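Long-range contacts in branched-chain amino acid transport system substrate-binding protein (Rhodopseudomonas palustris, PDB 4JB2), which probably binds branched-chain amino acids or related small molecules in the periplasm and hands them to an ABC importer: residues G15-L20 with S73-P78; K133-I138 with P188-V193; L215-H220 with G237-S242. All coordinates share one frame; numbering follows the deposited sequence.

Overall arrangement
The three contacts follow one another along the chain: contact 1 closes before contact 2 opens, and contact 2 before contact 3. Contact 1 belongs to the lobe built on the sheet that holds strands 5-11 and 69-72. Contacts 2 and 3 belong to the sheet of the other lobe, where strands 134-140, 190-194, 215-218 and 239-242 lie in that order. Their centres are about 11 Å apart, and they touch through I191 and Y217, probably by a backbone hydrogen bond. Contact 1 lies about 25 Å from contact 2 and about 20 Å from contact 3, between centres. This two-lobed layout fits a periplasmic binding protein, in which ligand is usually held between the lobes.

Contact 1 (G15-L20 with S73-P78); sequences GPAAAL and SSVTPP
This is a small, mainly apolar contact between two loop-to-helix turns, A17 and L20 on one and S74 and V75 on the other. It is buried. The turns lead into helices 18-26 and 76-89 at the ends of strands 5-11 and 69-72, neighbours in one sheet of the periplasmic-binding-protein fold. Only 178 Å² is covered, and no hydrogen bond crosses.

Three methyl groups meet here: A17 CB and L20 CD2 both approach V75 CG1. A17 CB points at the other turn and lies 4.1 Å from V75 CG1. L20 CD2 comes to the same V75 methyl at 4.4 Å. V75 CG1 stands anti to its own carbonyl carbon (chi1 -73°), which brings it within reach of both A17 and L20. V75 is also the N-cap residue of helix 76-89.

L20 also lies against the backbone of S74. L20 CD2 rests 3.6 Å from S74 O. S74 and L20 have the closest CA atoms of the pair, 5.8 Å apart.

A type I turn from G15 to A18, closed by A18 N to G15 O at 3.0 Å, shapes the first segment. Glycerol molecules, probably from the crystallisation liquor, bond to P16 O and to T76 N and may mark a pocket beside these turns. The methyl contacts are not directional. The directed holds on S74 come from its hydroxyl, bonded to E24 of helix 18-26 and to T12 N, and these probably help fix the turn.

Contact 2 (K133-I138 with P188-V193); sequences KTVGYI and PDAILV
T134 to I138 and A190 to V193 pair as neighbouring parallel strands in a Rossmann-like lobe of the periplasmic-binding-protein fold. The bridges run V135-A190, G136-I191, Y137-L192 and I138-V193. The strand axes come within 4.5 Å and differ by 27°.

The backbone ladder has four hydrogen bonds. A190 N gives to T134 O, G136 N to A190 O, L192 N to G136 O, and I138 N to L192 O. The bond from L192 N to G136 O is 2.9 Å long.

Side-chain polar bonds fasten the start of the pair. D189 OD2 accepts from two backbone amides. K133 N reaches it at 2.9 Å on the anti side, close to the carboxylate plane. T134 N comes in from above that plane at 3.0 Å. In return, D189 N gives to T134 OG1 at 2.6 Å. That hydroxyl sits between its own backbone N and carbonyl carbon (chi1 67°), a setting that brings it to the D189 amide. With an alanine in place of D189, the amides of K133 and T134 would probably lose their shared acceptor, and the start of the strand pair would be held less firmly.

Apolar packing lies on both faces. On the face of Y137 and L192, the Tyr ring and the Leu branch cross obliquely, Y137 CD1 lying 4.0 Å from L192 CD2. Helix 143-158 covers both through W148 and L152. On the face of I138, its CG2 meets I191 CG2 and lies 4.0 Å from V193 CG2. G136 carries no side chain, and P188 lies beside it: P188 CB is 3.7 Å from G136 N.

Contact 3 (L215-H220 with G237-S242); sequences LIYQTH and GVLMAS
The contact pairs the two parallel strands of a beta-alpha-beta unit: strand 215-218, helix 225-231, strand 239-242. Y217 bridges to L239 and Q218 to M240. The unit is part of the Rossmann-like sheet of one lobe, and the strand axes lie 4.6 Å apart at 17°.

Three backbone hydrogen bonds join the strands. L239 N gives to I216 O, Q218 N to L239 O, and A241 N to Q218 O. The first is almost straight, 171° at the hydrogen. One water extends the link at the strand start: it accepts from I216 N and donates to G237 O.

On the face of Y217 and L239 the side chains run side by side. L239 CB sits 3.7 Å from Y217 CD2, and L239 CD1 follows the ring outward to 3.7 Å from Y217 CZ. The aliphatic chain thus lines the ring along its length. Helix 116-129 covers this face, where the rings of H126 and Y217 meet and Y217 OH is hydrogen-bonded to H126 ND1.

On the face of Q218 and M240 the aliphatic parts meet. Q218 CB lies 3.8 Å from M240 CG. Q218 CG meets V238 CG2 at 3.5 Å, the two side chains crossing at about a right angle. The amide then bends away (chi2 -93°), and Q218 NE2 bonds to Q204 and A200 of helix 197-209.

Past the strand, H220 lies near a bound glycerol, probably from the crystallisation liquor, which may mark a pocket at this end. Its NE2 bonds to Q114 O, while H220 CB stays 3.4 Å from A241 O.

Contact 1 (G15-L20 with S73-P78)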
ATOM      1  N   GLY A  15       4.465  -5.752 -16.423  1.00 29.56           N
ATOM      2  CA  GLY A  15       4.910  -4.370 -16.511  1.00 29.97           C
ATOM      3  C   GLY A  15       5.471  -3.922 -15.182  1.00 30.53           C
ATOM      4  O   GLY A  15       5.572  -4.719 -14.226  1.00 30.32           O
ATOM      5  N   PRO A  16       5.845  -2.631 -15.074  1.00 30.53           N
ATOM      6  CA  PRO A  16       6.710  -2.319 -13.920  1.00 29.02           C
ATOM      7  C   PRO A  16       5.978  -2.257 -12.564  1.00 28.20           C
ATOM      8  O   PRO A  16       6.611  -2.346 -11.513  1.00 26.52           O
ATOM      9  CB  PRO A  16       7.330  -0.981 -14.311  1.00 30.04           C
ATOM     10  CG  PRO A  16       6.288  -0.350 -15.212  1.00 31.00           C
ATOM     11  CD  PRO A  16       5.714  -1.506 -16.002  1.00 30.49           C
ATOM     12  N   ALA A  17       4.650  -2.124 -12.589  1.00 27.93           N
ATOM     13  CA  ALA A  17       3.860  -2.172 -11.359  1.00 26.82           C
ATOM     14  C   ALA A  17       3.717  -3.605 -10.787  1.00 26.09           C
ATOM     15  O   ALA A  17       3.119  -3.837  -9.713  1.00 25.42           O
ATOM     16  CB  ALA A  17       2.502  -1.522 -11.583  1.00 27.34           C
ATOM     17  N   ALA A  18       4.296  -4.564 -11.495  1.00 26.03           N
ATOM     18  CA  ALA A  18       4.342  -5.977 -11.025  1.00 24.69           C
ATOM     19  C   ALA A  18       5.267  -6.115  -9.792  1.00 23.69           C
ATOM     20  O   ALA A  18       5.177  -7.092  -9.054  1.00 22.89           O
ATOM     21  CB  ALA A  18       4.803  -6.893 -12.145  1.00 23.79           C
ATOM     22  N   ALA A  19       6.154  -5.140  -9.615  1.00 21.87           N
ATOM     23  CA  ALA A  19       6.927  -5.012  -8.395  1.00 21.93           C
ATOM     24  C   ALA A  19       5.994  -4.977  -7.164  1.00 22.16           C
ATOM     25  O   ALA A  19       6.402  -5.393  -6.081  1.00 21.30           O
ATOM     26  CB  ALA A  19       7.772  -3.740  -8.428  1.00 19.86           C
ATOM     27  N   LEU A  20       4.772  -4.452  -7.316  1.00 21.31           N
ATOM     28  CA  LEU A  20       3.824  -4.417  -6.196  1.00 22.01           C
ATOM     29  C   LEU A  20       2.900  -5.609  -6.249  1.00 22.66           C
ATOM     30  O   LEU A  20       2.724  -6.254  -5.234  1.00 23.61           O
ATOM     31  CB  LEU A  20       3.036  -3.069  -6.074  1.00 21.62           C
ATOM     32  CG  LEU A  20       3.901  -1.856  -5.681  1.00 21.28           C
ATOM     33  CD1 LEU A  20       4.891  -1.429  -6.788  1.00 19.62           C
ATOM     34  CD2 LEU A  20       3.122  -0.617  -5.108  1.00 21.38           C
ATOM     35  N   SER A  73      -6.471  -2.820  -6.494  1.00 22.99           N
ATOM     36  CA  SER A  73      -5.488  -3.447  -7.338  1.00 24.29           C
ATOM     37  C   SER A  73      -4.096  -3.233  -6.677  1.00 25.38           C
ATOM     38  O   SER A  73      -3.995  -3.049  -5.456  1.00 26.39           O
ATOM     39  CB  SER A  73      -5.564  -2.847  -8.742  1.00 24.66           C
ATOM     40  OG  SER A  73      -4.689  -3.497  -9.693  1.00 26.87           O
ATOM     41  N   SER A  74      -3.035  -3.208  -7.472  1.00 24.41           N
ATOM     42  CA  SER A  74      -1.696  -2.982  -6.945  1.00 24.71           C
ATOM     43  C   SER A  74      -1.265  -1.502  -6.827  1.00 24.24           C
ATOM     44  O   SER A  74      -0.354  -1.188  -6.060  1.00 23.66           O
ATOM     45  CB  SER A  74      -0.732  -3.767  -7.810  1.00 23.94           C
ATOM     46  OG  SER A  74      -1.008  -5.148  -7.564  1.00 25.98           O
ATOM     47  N   VAL A  75      -1.898  -0.623  -7.618  1.00 23.06           N
ATOM     48  CA  VAL A  75      -1.584   0.816  -7.648  1.00 21.93           C
ATOM     49  C   VAL A  75      -2.903   1.619  -7.622  1.00 22.43           C
ATOM     50  O   VAL A  75      -3.997   1.086  -7.858  1.00 22.72           O
ATOM     51  CB  VAL A  75      -0.632   1.196  -8.865  1.00 21.78           C
ATOM     52  CG1 VAL A  75       0.801   0.709  -8.611  1.00 19.55           C
ATOM     53  CG2 VAL A  75      -1.153   0.618 -10.217  1.00 19.89           C
ATOM     54  N   THR A  76      -2.806   2.878  -7.261  1.00 22.91           N
ATOM     55  CA  THR A  76      -4.005   3.690  -6.980  1.00 23.72           C
ATOM     56  C   THR A  76      -5.055   3.801  -8.119  1.00 24.28           C
ATOM     57  O   THR A  76      -6.221   3.510  -7.867  1.00 24.74           O
ATOM     58  CB  THR A  76      -3.621   5.047  -6.413  1.00 22.79           C
ATOM     59  OG1 THR A  76      -2.875   4.836  -5.189  1.00 23.14           O
ATOM     60  CG2 THR A  76      -4.895   5.888  -6.150  1.00 23.69           C
ATOM     61  N   PRO A  77      -4.653   4.194  -9.358  1.00 25.26           N
ATOM     62  CA  PRO A  77      -5.741   4.383 -10.343  1.00 25.90           C
ATOM     63  C   PRO A  77      -6.567   3.098 -10.648  1.00 25.26           C
ATOM     64  O   PRO A  77      -7.779   3.166 -10.596  1.00 24.43           O
ATOM     65  CB  PRO A  77      -5.007   4.935 -11.602  1.00 27.45           C
ATOM     66  CG  PRO A  77      -3.643   5.483 -11.000  1.00 26.73           C
ATOM     67  CD  PRO A  77      -3.327   4.515  -9.923  1.00 24.32           C
ATOM     68  N   PRO A  78      -5.924   1.940 -10.906  1.00 24.30           N
ATOM     69  CA  PRO A  78      -6.795   0.772 -11.027  1.00 24.61           C
ATOM     70  C   PRO A  78      -7.592   0.471  -9.775  1.00 25.03           C
ATOM     71  O   PRO A  78      -8.681  -0.096  -9.880  1.00 26.30           O
ATOM     72  CB  PRO A  78      -5.864  -0.391 -11.356  1.00 24.15           C
ATOM     73  CG  PRO A  78      -4.506   0.154 -11.444  1.00 25.16           C
ATOM     74  CD  PRO A  78      -4.508   1.625 -11.180  1.00 24.97           C
TER

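Contact 2 (K133-I138 with P188-V193)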
ATOM      1  N   LYS A 133      13.823  22.523   7.005  1.00 39.21           N
ATOM      2  CA  LYS A 133      12.727  23.492   6.774  1.00 40.09           C
ATOM      3  C   LYS A 133      12.269  23.518   5.311  1.00 38.65           C
ATOM      4  O   LYS A 133      11.072  23.527   5.024  1.00 40.16           O
ATOM      5  CB  LYS A 133      13.094  24.941   7.175  1.00 41.71           C
ATOM      6  CG  LYS A 133      13.976  25.125   8.423  1.00 45.87           C
ATOM      7  CD  LYS A 133      13.241  25.809   9.603  1.00 53.29           C
ATOM      8  CE  LYS A 133      14.208  26.031  10.787  1.00 55.71           C
ATOM      9  NZ  LYS A 133      14.631  24.712  11.371  1.00 56.46           N
ATOM     10  N   THR A 134      13.193  23.600   4.372  1.00 36.89           N
ATOM     11  CA  THR A 134      12.747  23.669   3.005  1.00 35.00           C
ATOM     12  C   THR A 134      12.646  22.268   2.411  1.00 33.84           C
ATOM     13  O   THR A 134      13.536  21.452   2.597  1.00 33.90           O
ATOM     14  CB  THR A 134      13.602  24.600   2.146  1.00 34.81           C
ATOM     15  OG1 THR A 134      14.912  24.047   1.993  1.00 35.03           O
ATOM     16  CG2 THR A 134      13.675  25.982   2.793  1.00 34.70           C
ATOM     17  N   VAL A 135      11.545  22.014   1.717  1.00 32.63           N
ATOM     18  CA  VAL A 135      11.237  20.717   1.122  1.00 32.43           C
ATOM     19  C   VAL A 135      10.749  20.925  -0.310  1.00 32.03           C
ATOM     20  O   VAL A 135       9.982  21.840  -0.594  1.00 32.71           O
ATOM     21  CB  VAL A 135      10.099  19.988   1.879  1.00 32.45           C
ATOM     22  CG1 VAL A 135      10.013  18.530   1.412  1.00 33.56           C
ATOM     23  CG2 VAL A 135      10.319  20.032   3.380  1.00 32.33           C
ATOM     24  N   GLY A 136      11.176  20.075  -1.221  1.00 31.40           N
ATOM     25  CA  GLY A 136      10.593  20.095  -2.546  1.00 30.64           C
ATOM     26  C   GLY A 136       9.900  18.752  -2.820  1.00 30.10           C
ATOM     27  O   GLY A 136      10.225  17.718  -2.214  1.00 29.12           O
ATOM     28  N   TYR A 137       8.965  18.756  -3.757  1.00 29.33           N
ATOM     29  CA  TYR A 137       8.221  17.540  -4.027  1.00 28.33           C
ATOM     30  C   TYR A 137       8.422  17.126  -5.467  1.00 27.26           C
ATOM     31  O   TYR A 137       8.375  17.973  -6.337  1.00 27.32           O
ATOM     32  CB  TYR A 137       6.732  17.804  -3.729  1.00 28.53           C
ATOM     33  CG  TYR A 137       5.825  16.605  -3.993  1.00 26.36           C
ATOM     34  CD1 TYR A 137       5.811  15.515  -3.126  1.00 27.44           C
ATOM     35  CD2 TYR A 137       5.019  16.553  -5.121  1.00 24.43           C
ATOM     36  CE1 TYR A 137       4.986  14.431  -3.365  1.00 23.62           C
ATOM     37  CE2 TYR A 137       4.197  15.480  -5.357  1.00 25.68           C
ATOM     38  CZ  TYR A 137       4.176  14.421  -4.466  1.00 24.41           C
ATOM     39  OH  TYR A 137       3.382  13.304  -4.702  1.00 24.30           O
ATOM     40  N   ILE A 138       8.630  15.832  -5.728  1.00 27.08           N
ATOM     41  CA  ILE A 138       8.468  15.279  -7.081  1.00 26.26           C
ATOM     42  C   ILE A 138       7.613  14.037  -6.967  1.00 27.22           C
ATOM     43  O   ILE A 138       7.955  13.137  -6.205  1.00 28.10           O
ATOM     44  CB  ILE A 138       9.837  14.967  -7.790  1.00 26.92           C
ATOM     45  CG1 ILE A 138       9.619  14.240  -9.100  1.00 27.25           C
ATOM     46  CG2 ILE A 138      10.758  14.110  -6.942  1.00 25.87           C
ATOM     47  CD1 ILE A 138      10.557  14.722 -10.170  1.00 25.50           C
ATOM     48  N   PRO A 188      16.379  22.774  -1.927  1.00 35.92           N
ATOM     49  CA  PRO A 188      15.666  22.607  -0.640  1.00 34.86           C
ATOM     50  C   PRO A 188      16.462  21.719   0.330  1.00 34.08           C
ATOM     51  O   PRO A 188      17.287  20.947  -0.137  1.00 32.96           O
ATOM     52  CB  PRO A 188      14.348  21.966  -1.054  1.00 34.97           C
ATOM     53  CG  PRO A 188      14.703  21.197  -2.347  1.00 35.27           C
ATOM     54  CD  PRO A 188      15.728  22.061  -3.046  1.00 35.94           C
ATOM     55  N   ASP A 189      16.234  21.846   1.653  1.00 33.95           N
ATOM     56  CA  ASP A 189      16.871  20.934   2.641  1.00 33.39           C
ATOM     57  C   ASP A 189      16.513  19.470   2.436  1.00 33.04           C
ATOM     58  O   ASP A 189      17.274  18.583   2.812  1.00 33.34           O
ATOM     59  CB  ASP A 189      16.469  21.258   4.070  1.00 34.08           C
ATOM     60  CG  ASP A 189      16.863  22.683   4.511  1.00 36.21           C
ATOM     61  OD1 ASP A 189      17.979  23.170   4.156  1.00 36.01           O
ATOM     62  OD2 ASP A 189      16.025  23.287   5.247  1.00 34.30           O
ATOM     63  N   ALA A 190      15.328  19.215   1.882  1.00 31.60           N
ATOM     64  CA  ALA A 190      14.844  17.843   1.692  1.00 31.25           C
ATOM     65  C   ALA A 190      13.983  17.793   0.442  1.00 30.65           C
ATOM     66  O   ALA A 190      13.347  18.806   0.069  1.00 31.04           O
ATOM     67  CB  ALA A 190      14.029  17.369   2.906  1.00 29.64           C
ATOM     68  N   ILE A 191      13.972  16.628  -0.196  1.00 29.57           N
ATOM     69  CA  ILE A 191      12.944  16.311  -1.174  1.00 29.46           C
ATOM     70  C   ILE A 191      12.102  15.065  -0.784  1.00 28.89           C
ATOM     71  O   ILE A 191      12.628  14.039  -0.399  1.00 28.84           O
ATOM     72  CB  ILE A 191      13.530  16.199  -2.593  1.00 28.88           C
ATOM     73  CG1 ILE A 191      13.934  17.619  -3.063  1.00 30.39           C
ATOM     74  CG2 ILE A 191      12.512  15.610  -3.540  1.00 28.60           C
ATOM     75  CD1 ILE A 191      14.999  17.675  -4.161  1.00 29.43           C
ATOM     76  N   LEU A 192      10.792  15.213  -0.885  1.00 27.14           N
ATOM     77  CA  LEU A 192       9.903  14.110  -0.861  1.00 27.12           C
ATOM     78  C   LEU A 192       9.547  13.596  -2.267  1.00 26.84           C
ATOM     79  O   LEU A 192       9.114  14.353  -3.174  1.00 26.80           O
ATOM     80  CB  LEU A 192       8.634  14.489  -0.104  1.00 26.48           C
ATOM     81  CG  LEU A 192       7.554  13.414  -0.038  1.00 27.73           C
ATOM     82  CD1 LEU A 192       8.099  12.196   0.776  1.00 23.74           C
ATOM     83  CD2 LEU A 192       6.196  13.971   0.525  1.00 26.02           C
ATOM     84  N   VAL A 193       9.676  12.291  -2.422  1.00 26.39           N
ATOM     85  CA  VAL A 193       9.345  11.639  -3.678  1.00 26.94           C
ATOM     86  C   VAL A 193       8.017  10.867  -3.514  1.00 27.68           C
ATOM     87  O   VAL A 193       7.954   9.879  -2.795  1.00 28.68           O
ATOM     88  CB  VAL A 193      10.451  10.652  -4.122  1.00 27.80           C
ATOM     89  CG1 VAL A 193      10.064   9.969  -5.430  1.00 26.71           C
ATOM     90  CG2 VAL A 193      11.823  11.370  -4.280  1.00 27.25           C
TER

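Contact 3 (L215-H220 with G237-S242)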
ATOM      1  N   LEU A 215      18.585  15.739   1.964  1.00 28.46           N
ATOM      2  CA  LEU A 215      17.930  14.488   2.327  1.00 27.80           C
ATOM      3  C   LEU A 215      16.894  14.082   1.274  1.00 27.18           C
ATOM      4  O   LEU A 215      16.214  14.927   0.734  1.00 27.70           O
ATOM      5  CB  LEU A 215      17.271  14.635   3.702  1.00 27.15           C
ATOM      6  CG  LEU A 215      18.243  14.785   4.880  1.00 25.70           C
ATOM      7  CD1 LEU A 215      17.421  14.714   6.162  1.00 27.66           C
ATOM      8  CD2 LEU A 215      19.359  13.733   4.869  1.00 22.79           C
ATOM      9  N   ILE A 216      16.759  12.788   0.992  1.00 27.02           N
ATOM     10  CA  ILE A 216      15.640  12.345   0.164  1.00 26.47           C
ATOM     11  C   ILE A 216      14.737  11.372   0.953  1.00 26.45           C
ATOM     12  O   ILE A 216      15.211  10.394   1.531  1.00 24.98           O
ATOM     13  CB  ILE A 216      16.134  11.684  -1.163  1.00 27.14           C
ATOM     14  CG1 ILE A 216      17.106  12.605  -1.914  1.00 23.93           C
ATOM     15  CG2 ILE A 216      14.941  11.301  -2.044  1.00 27.64           C
ATOM     16  CD1 ILE A 216      17.775  11.946  -3.115  1.00 19.14           C
ATOM     17  N   TYR A 217      13.439  11.665   0.958  1.00 25.76           N
ATOM     18  CA  TYR A 217      12.447  10.885   1.647  1.00 25.90           C
ATOM     19  C   TYR A 217      11.602  10.179   0.617  1.00 26.45           C
ATOM     20  O   TYR A 217      11.272  10.788  -0.402  1.00 26.74           O
ATOM     21  CB  TYR A 217      11.531  11.789   2.476  1.00 26.38           C
ATOM     22  CG  TYR A 217      12.220  12.357   3.685  1.00 25.93           C
ATOM     23  CD1 TYR A 217      13.181  13.372   3.559  1.00 24.99           C
ATOM     24  CD2 TYR A 217      11.947  11.853   4.954  1.00 25.65           C
ATOM     25  CE1 TYR A 217      13.845  13.865   4.692  1.00 27.44           C
ATOM     26  CE2 TYR A 217      12.594  12.355   6.088  1.00 24.66           C
ATOM     27  CZ  TYR A 217      13.524  13.361   5.955  1.00 27.27           C
ATOM     28  OH  TYR A 217      14.151  13.855   7.106  1.00 29.72           O
ATOM     29  N   GLN A 218      11.217   8.929   0.920  1.00 25.48           N
ATOM     30  CA  GLN A 218      10.371   8.084   0.072  1.00 24.48           C
ATOM     31  C   GLN A 218       9.136   7.526   0.815  1.00 25.46           C
ATOM     32  O   GLN A 218       9.113   7.356   2.063  1.00 26.03           O
ATOM     33  CB  GLN A 218      11.172   6.896  -0.485  1.00 24.96           C
ATOM     34  CG  GLN A 218      12.354   7.293  -1.407  1.00 21.02           C
ATOM     35  CD  GLN A 218      11.989   7.323  -2.897  1.00 25.99           C
ATOM     36  OE1 GLN A 218      10.875   6.972  -3.282  1.00 22.80           O
ATOM     37  NE2 GLN A 218      12.916   7.790  -3.736  1.00 25.44           N
ATOM     38  N   THR A 219       8.091   7.230   0.054  1.00 25.05           N
ATOM     39  CA  THR A 219       6.836   6.784   0.666  1.00 24.05           C
ATOM     40  C   THR A 219       6.867   5.244   0.795  1.00 23.99           C
ATOM     41  O   THR A 219       7.752   4.552   0.191  1.00 20.08           O
ATOM     42  CB  THR A 219       5.646   7.239  -0.200  1.00 24.90           C
ATOM     43  OG1 THR A 219       5.680   6.519  -1.439  1.00 23.20           O
ATOM     44  CG2 THR A 219       5.742   8.742  -0.473  1.00 25.07           C
ATOM     45  N   HIS A 220       5.904   4.726   1.581  1.00 23.11           N
ATOM     46  CA  HIS A 220       5.670   3.278   1.700  1.00 23.79           C
ATOM     47  C   HIS A 220       5.388   2.578   0.379  1.00 23.80           C
ATOM     48  O   HIS A 220       5.345   1.351   0.315  1.00 24.87           O
ATOM     49  CB  HIS A 220       4.595   2.955   2.780  1.00 24.27           C
ATOM     50  CG  HIS A 220       3.256   3.611   2.585  1.00 25.14           C
ATOM     51  ND1 HIS A 220       3.097   4.925   2.184  1.00 26.12           N
ATOM     52  CD2 HIS A 220       1.998   3.137   2.820  1.00 27.01           C
ATOM     53  CE1 HIS A 220       1.805   5.210   2.138  1.00 26.28           C
ATOM     54  NE2 HIS A 220       1.119   4.148   2.528  1.00 25.53           N
ATOM     55  N   GLY A 237      21.274   6.255   2.674  1.00 29.64           N
ATOM     56  CA  GLY A 237      20.790   7.355   3.522  1.00 29.90           C
ATOM     57  C   GLY A 237      19.377   7.845   3.222  1.00 29.03           C
ATOM     58  O   GLY A 237      18.920   8.789   3.861  1.00 29.67           O
ATOM     59  N   VAL A 238      18.679   7.241   2.249  1.00 28.91           N
ATOM     60  CA  VAL A 238      17.251   7.541   2.041  1.00 27.82           C
ATOM     61  C   VAL A 238      16.442   7.321   3.345  1.00 28.99           C
ATOM     62  O   VAL A 238      16.786   6.481   4.187  1.00 29.72           O
ATOM     63  CB  VAL A 238      16.660   6.719   0.897  1.00 28.29           C
ATOM     64  CG1 VAL A 238      16.555   5.223   1.277  1.00 27.40           C
ATOM     65  CG2 VAL A 238      15.307   7.244   0.493  1.00 27.30           C
ATOM     66  N   LEU A 239      15.391   8.114   3.542  1.00 29.13           N
ATOM     67  CA  LEU A 239      14.446   7.856   4.606  1.00 28.21           C
ATOM     68  C   LEU A 239      13.126   7.461   3.958  1.00 28.19           C
ATOM     69  O   LEU A 239      12.581   8.172   3.116  1.00 27.34           O
ATOM     70  CB  LEU A 239      14.309   9.083   5.521  1.00 28.28           C
ATOM     71  CG  LEU A 239      15.673   9.230   6.209  1.00 30.49           C
ATOM     72  CD1 LEU A 239      16.044  10.657   6.428  1.00 33.86           C
ATOM     73  CD2 LEU A 239      15.823   8.344   7.466  1.00 25.97           C
ATOM     74  N   MET A 240      12.622   6.306   4.382  1.00 27.62           N
ATOM     75  CA  MET A 240      11.450   5.721   3.789  1.00 26.61           C
ATOM     76  C   MET A 240      10.413   5.285   4.821  1.00 25.45           C
ATOM     77  O   MET A 240      10.740   4.496   5.739  1.00 23.01           O
ATOM     78  CB  MET A 240      11.865   4.469   3.025  1.00 26.45           C
ATOM     79  CG  MET A 240      10.801   4.095   2.025  1.00 26.04           C
ATOM     80  SD  MET A 240      11.291   2.545   1.291  1.00 28.11           S
ATOM     81  CE  MET A 240      12.477   3.152   0.089  1.00 28.89           C
ATOM     82  N   ALA A 241       9.165   5.735   4.606  1.00 23.85           N
ATOM     83  CA  ALA A 241       8.032   5.312   5.414  1.00 23.10           C
ATOM     84  C   ALA A 241       7.732   3.855   5.068  1.00 23.07           C
ATOM     85  O   ALA A 241       7.822   3.451   3.888  1.00 22.97           O
ATOM     86  CB  ALA A 241       6.808   6.180   5.120  1.00 23.67           C
ATOM     87  N   SER A 242       7.394   3.065   6.086  1.00 22.47           N
ATOM     88  CA  SER A 242       7.109   1.660   5.880  1.00 23.13           C
ATOM     89  C   SER A 242       6.079   1.102   6.869  1.00 22.15           C
ATOM     90  O   SER A 242       5.933   1.613   7.978  1.00 21.82           O
ATOM     91  CB  SER A 242       8.421   0.898   6.048  1.00 22.93           C
ATOM     92  OG  SER A 242       8.223  -0.508   6.018  1.00 26.09           O
TER
HETATM   93  O   HOH W   1      18.412  11.190   2.203  1.00 24.36           O